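Side-chain contacts in peptide amidase (Stenotrophomonas maltophilia, PDB 1M22), which probably hydrolyses amide bonds, as a member of the amidase signature family: residues H160-G164 against S165-S169; A170-A174 against A175-S179. All blocks are in the same frame, centred on the assembly; numbering follows the deposited sequence.

Interaction 1. Residues H160-G164 against S165-S169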
loop_
_atom_site.group_PDB
_atom_site.type_symbol
_atom_site.label_atom_id
_atom_site.label_comp_id
_atom_site.label_asym_id
_atom_site.label_seq_id
_atom_site.Cartn_x
_atom_site.Cartn_y
_atom_site.Cartn_z
ATOM N N HIS A 160 11.204 -10.004 -13.371
ATOM C CA HIS A 160 10.839 -10.342 -12.007
ATOM C C HIS A 160 9.573 -9.702 -11.466
ATOM O O HIS A 160 9.073 -8.709 -11.989
ATOM C CB HIS A 160 12.034 -10.090 -11.081
ATOM C CG HIS A 160 13.177 -11.026 -11.334
ATOM N ND1 HIS A 160 13.920 -11.600 -10.324
ATOM C CD2 HIS A 160 13.678 -11.517 -12.492
ATOM C CE1 HIS A 160 14.826 -12.404 -10.851
ATOM N NE2 HIS A 160 14.700 -12.372 -12.165
ATOM N N SER A 161 9.071 -10.300 -10.395
ATOM C CA SER A 161 7.823 -9.889 -9.782
ATOM C C SER A 161 7.790 -8.573 -9.031
ATOM O O SER A 161 8.750 -8.199 -8.359
ATOM C CB SER A 161 7.347 -10.990 -8.835
ATOM O OG SER A 161 6.072 -10.682 -8.307
ATOM N N PRO A 162 6.673 -7.842 -9.157
ATOM C CA PRO A 162 6.526 -6.565 -8.454
ATOM C C PRO A 162 5.823 -6.850 -7.123
ATOM O O PRO A 162 5.588 -5.940 -6.333
ATOM C CB PRO A 162 5.628 -5.770 -9.387
ATOM C CG PRO A 162 4.699 -6.830 -9.907
ATOM C CD PRO A 162 5.653 -7.973 -10.217
ATOM N N CYS A 163 5.512 -8.123 -6.885
ATOM C CA CYS A 163 4.772 -8.556 -5.696
ATOM C C CYS A 163 3.360 -7.948 -5.790
ATOM O O CYS A 163 2.940 -7.551 -6.876
ATOM C CB CYS A 163 5.480 -8.128 -4.403
ATOM S SG CYS A 163 4.910 -9.006 -2.910
ATOM N N GLY A 164 2.629 -7.867 -4.678
ATOM C CA GLY A 164 1.264 -7.343 -4.718
ATOM C C GLY A 164 0.683 -7.207 -3.320
ATOM O O GLY A 164 1.373 -7.573 -2.382
ATOM N N SER A 165 -0.606 -6.893 -3.161
ATOM C CA SER A 165 -1.529 -6.800 -4.236
ATOM C C SER A 165 -1.499 -5.352 -4.868
ATOM O O SER A 165 -2.160 -5.068 -5.855
ATOM C CB SER A 165 -2.920 -7.252 -4.097
ATOM O OG SER A 165 -3.555 -6.524 -3.060
ATOM N N SER A 166 -0.737 -4.440 -4.278
ATOM C CA SER A 166 -0.625 -3.052 -4.766
ATOM C C SER A 166 0.573 -2.931 -5.707
ATOM O O SER A 166 1.421 -2.044 -5.559
ATOM C CB SER A 166 -0.421 -2.092 -3.588
ATOM O OG SER A 166 -1.467 -2.183 -2.632
ATOM N N SER A 167 0.611 -3.817 -6.694
ATOM C CA SER A 167 1.711 -3.897 -7.640
ATOM C C SER A 167 1.985 -2.630 -8.437
ATOM O O SER A 167 3.099 -2.103 -8.407
ATOM C CB SER A 167 1.453 -5.060 -8.597
ATOM O OG SER A 167 0.944 -6.188 -7.900
ATOM N N GLY A 168 0.973 -2.148 -9.148
ATOM C CA GLY A 168 1.131 -0.962 -9.964
ATOM C C GLY A 168 1.477 0.287 -9.185
ATOM O O GLY A 168 2.244 1.124 -9.659
ATOM N N SER A 169 0.916 0.433 -7.993
ATOM C CA SER A 169 1.215 1.618 -7.206
ATOM C C SER A 169 2.680 1.658 -6.789
ATOM O O SER A 169 3.314 2.708 -6.861
ATOM C CB SER A 169 0.306 1.695 -5.980
ATOM O OG SER A 169 -1.002 2.099 -6.358
#

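Interaction 2. Residues A170-A174 against A175-S179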
loop_
_atom_site.group_PDB
_atom_site.type_symbol
_atom_site.label_atom_id
_atom_site.label_comp_id
_atom_site.label_asym_id
_atom_site.label_seq_id
_atom_site.Cartn_x
_atom_site.Cartn_y
_atom_site.Cartn_z
ATOM N N ALA A 170 3.222 0.519 -6.367
ATOM C CA ALA A 170 4.620 0.462 -5.955
ATOM C C ALA A 170 5.540 0.699 -7.152
ATOM O O ALA A 170 6.481 1.492 -7.077
ATOM C CB ALA A 170 4.927 -0.887 -5.318
ATOM N N VAL A 171 5.259 0.018 -8.258
ATOM C CA VAL A 171 6.068 0.163 -9.459
ATOM C C VAL A 171 6.015 1.589 -9.998
ATOM O O VAL A 171 7.046 2.156 -10.364
ATOM C CB VAL A 171 5.603 -0.816 -10.556
ATOM C CG1 VAL A 171 6.290 -0.493 -11.878
ATOM C CG2 VAL A 171 5.921 -2.243 -10.137
ATOM N N ALA A 172 4.824 2.179 -10.035
ATOM C CA ALA A 172 4.683 3.541 -10.540
ATOM C C ALA A 172 5.520 4.535 -9.739
ATOM O O ALA A 172 6.179 5.407 -10.305
ATOM C CB ALA A 172 3.222 3.953 -10.523
ATOM N N VAL A 173 5.497 4.411 -8.419
ATOM C CA VAL A 173 6.274 5.317 -7.588
ATOM C C VAL A 173 7.774 5.083 -7.784
ATOM O O VAL A 173 8.553 6.033 -7.883
ATOM C CB VAL A 173 5.893 5.150 -6.098
ATOM C CG1 VAL A 173 6.851 5.931 -5.215
ATOM C CG2 VAL A 173 4.464 5.637 -5.882
ATOM N N ALA A 174 8.178 3.819 -7.859
ATOM C CA ALA A 174 9.588 3.484 -8.043
ATOM C C ALA A 174 10.127 3.960 -9.387
ATOM O O ALA A 174 11.298 4.319 -9.495
ATOM C CB ALA A 174 9.782 1.977 -7.921
ATOM N N ALA A 175 9.265 3.948 -10.402
ATOM C CA ALA A 175 9.638 4.348 -11.759
ATOM C C ALA A 175 9.354 5.814 -12.050
ATOM O O ALA A 175 9.473 6.254 -13.188
ATOM C CB ALA A 175 8.909 3.467 -12.772
ATOM N N ASN A 176 8.981 6.568 -11.023
ATOM C CA ASN A 176 8.677 7.986 -11.176
ATOM C C ASN A 176 7.590 8.276 -12.218
ATOM O O ASN A 176 7.710 9.206 -13.025
ATOM C CB ASN A 176 9.953 8.781 -11.494
ATOM C CG ASN A 176 10.873 8.911 -10.288
ATOM O OD1 ASN A 176 11.845 8.165 -10.144
ATOM N ND2 ASN A 176 10.563 9.855 -9.412
ATOM N N LEU A 177 6.522 7.482 -12.179
ATOM C CA LEU A 177 5.390 7.663 -13.082
ATOM C C LEU A 177 4.361 8.609 -12.461
ATOM O O LEU A 177 3.381 8.981 -13.099
ATOM C CB LEU A 177 4.724 6.321 -13.393
ATOM C CG LEU A 177 5.597 5.237 -14.025
ATOM C CD1 LEU A 177 4.720 4.051 -14.392
ATOM C CD2 LEU A 177 6.302 5.771 -15.264
ATOM N N ALA A 178 4.586 8.970 -11.201
ATOM C CA ALA A 178 3.723 9.894 -10.473
ATOM C C ALA A 178 4.492 10.349 -9.241
ATOM O O ALA A 178 5.535 9.787 -8.917
ATOM C CB ALA A 178 2.426 9.209 -10.058
ATOM N N SER A 179 3.986 11.371 -8.561
ATOM C CA SER A 179 4.645 11.866 -7.359
ATOM C C SER A 179 4.505 10.851 -6.233
ATOM O O SER A 179 5.491 10.479 -5.598
ATOM C CB SER A 179 4.027 13.195 -6.926
ATOM O OG SER A 179 4.481 13.569 -5.638
#

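Interaction 1. Residues H160-G164 against S165-S169
Ser167 OG donates a hydrogen bond to Cys163 O, 2.6 Å away. This is the turn of the amidase signature family that holds Ser165, the middle member of the Ser-Ser-Lys triad. The hydroxyl comes in the plane of the Cys163 carbonyl, on a lone pair, with a C=O...OG angle of 140°. Ser167 OG lies anti to its own carbonyl carbon (chi1 -41°), which turns it back over the loop and within 3.4 Å of Gly164 CA. On the same residue, Ser167 CB rests against the Pro162 ring at CG, 3.9 Å apart. Ser167 thus meets the loop with its hydroxyl on one residue and its CB on another.

Ser165 lies in the turn between Gly164 and the start of the helix, and the Gly164-Ser165 peptide bond is cis. The Ser165 hydroxyl is directed elsewhere, to Ser189 OG and Lys86 NZ of the active site. Ser166 centres an inverse gamma turn, and its OG bonds to Ser189 O, Lys86 NZ and Thr184 N.

Further back, the Cys163 side chain packs on Cys192, Pro193 and Ile196 of helix 191-196. Ser161 holds the loop in an ST turn: its OG accepts from Cys163 N at 3.0 Å, with an N-H...OG angle of 157°.

Interaction 2. Residues A170-A174 against A175-S179
Asn176 has a positive phi, and the backbone reverses there over the end of the helix, towards Ala172 and Val173. Ala172 O accepts from Leu177 N at 2.8 Å, five residues on. That bond is almost straight, with an N-H...O angle of 172°. Val173 O receives Asn176 N at 3.2 Å, but from above its carbonyl plane, 72° out of it, and not on a lone pair. One residue earlier, Ala175 N still makes a regular helical bond to Val171 O at 2.9 Å.

The Leu177 N to Ala172 O and Asn176 N to Val173 O bonds form a Schellman motif with Asn176 as the C-prime residue. It ends helix 167-174 and turns the chain towards strand 180-185 of the central mixed sheet. Leu177 is brought back alongside Ala172. Their CB atoms stand 4.0 Å apart, and Leu177 CD1 reaches Ala172 CA at 3.9 Å. Leu177 CG is anti to its carbonyl carbon (chi1 -58°), which lays the branched end of the chain along the last turn. Ala175 CB touches Val171 O at 3.3 Å, next to the helical bond that this oxygen accepts.

All of these residues are buried. Leu177 also packs on Ile38 and Asp42 of helix 27-43, while Ala172 and Ala178 meet Leu84 of strand 82-86. Several carbonyls at the turn receive arginine donors: Arg487 bonds to Ala174 O, Arg37 to Ala175 O, and Arg229 NH1 to both Val173 O and Ala178 O.

In the fold
Interactions 1 and 2 lie at the two ends of helix 167-174, with their centres 12 Å apart. They follow each other along the chain and touch directly, where Pro162 CB packs on Val171 CG2 at 3.6 Å. Interaction 1 belongs to the active site. The Ser165 side chain lies about 3 Å from those of both Ser189 and Lys86. Interaction 2 is more distant: the Ala172 side chain is about 10 Å from that of Lys86, and the Val171 side chain about 12 Å from that of Ser165. Strand 82-86 connects the two regions, since it carries Lys86 at one site and touches the other through Leu84.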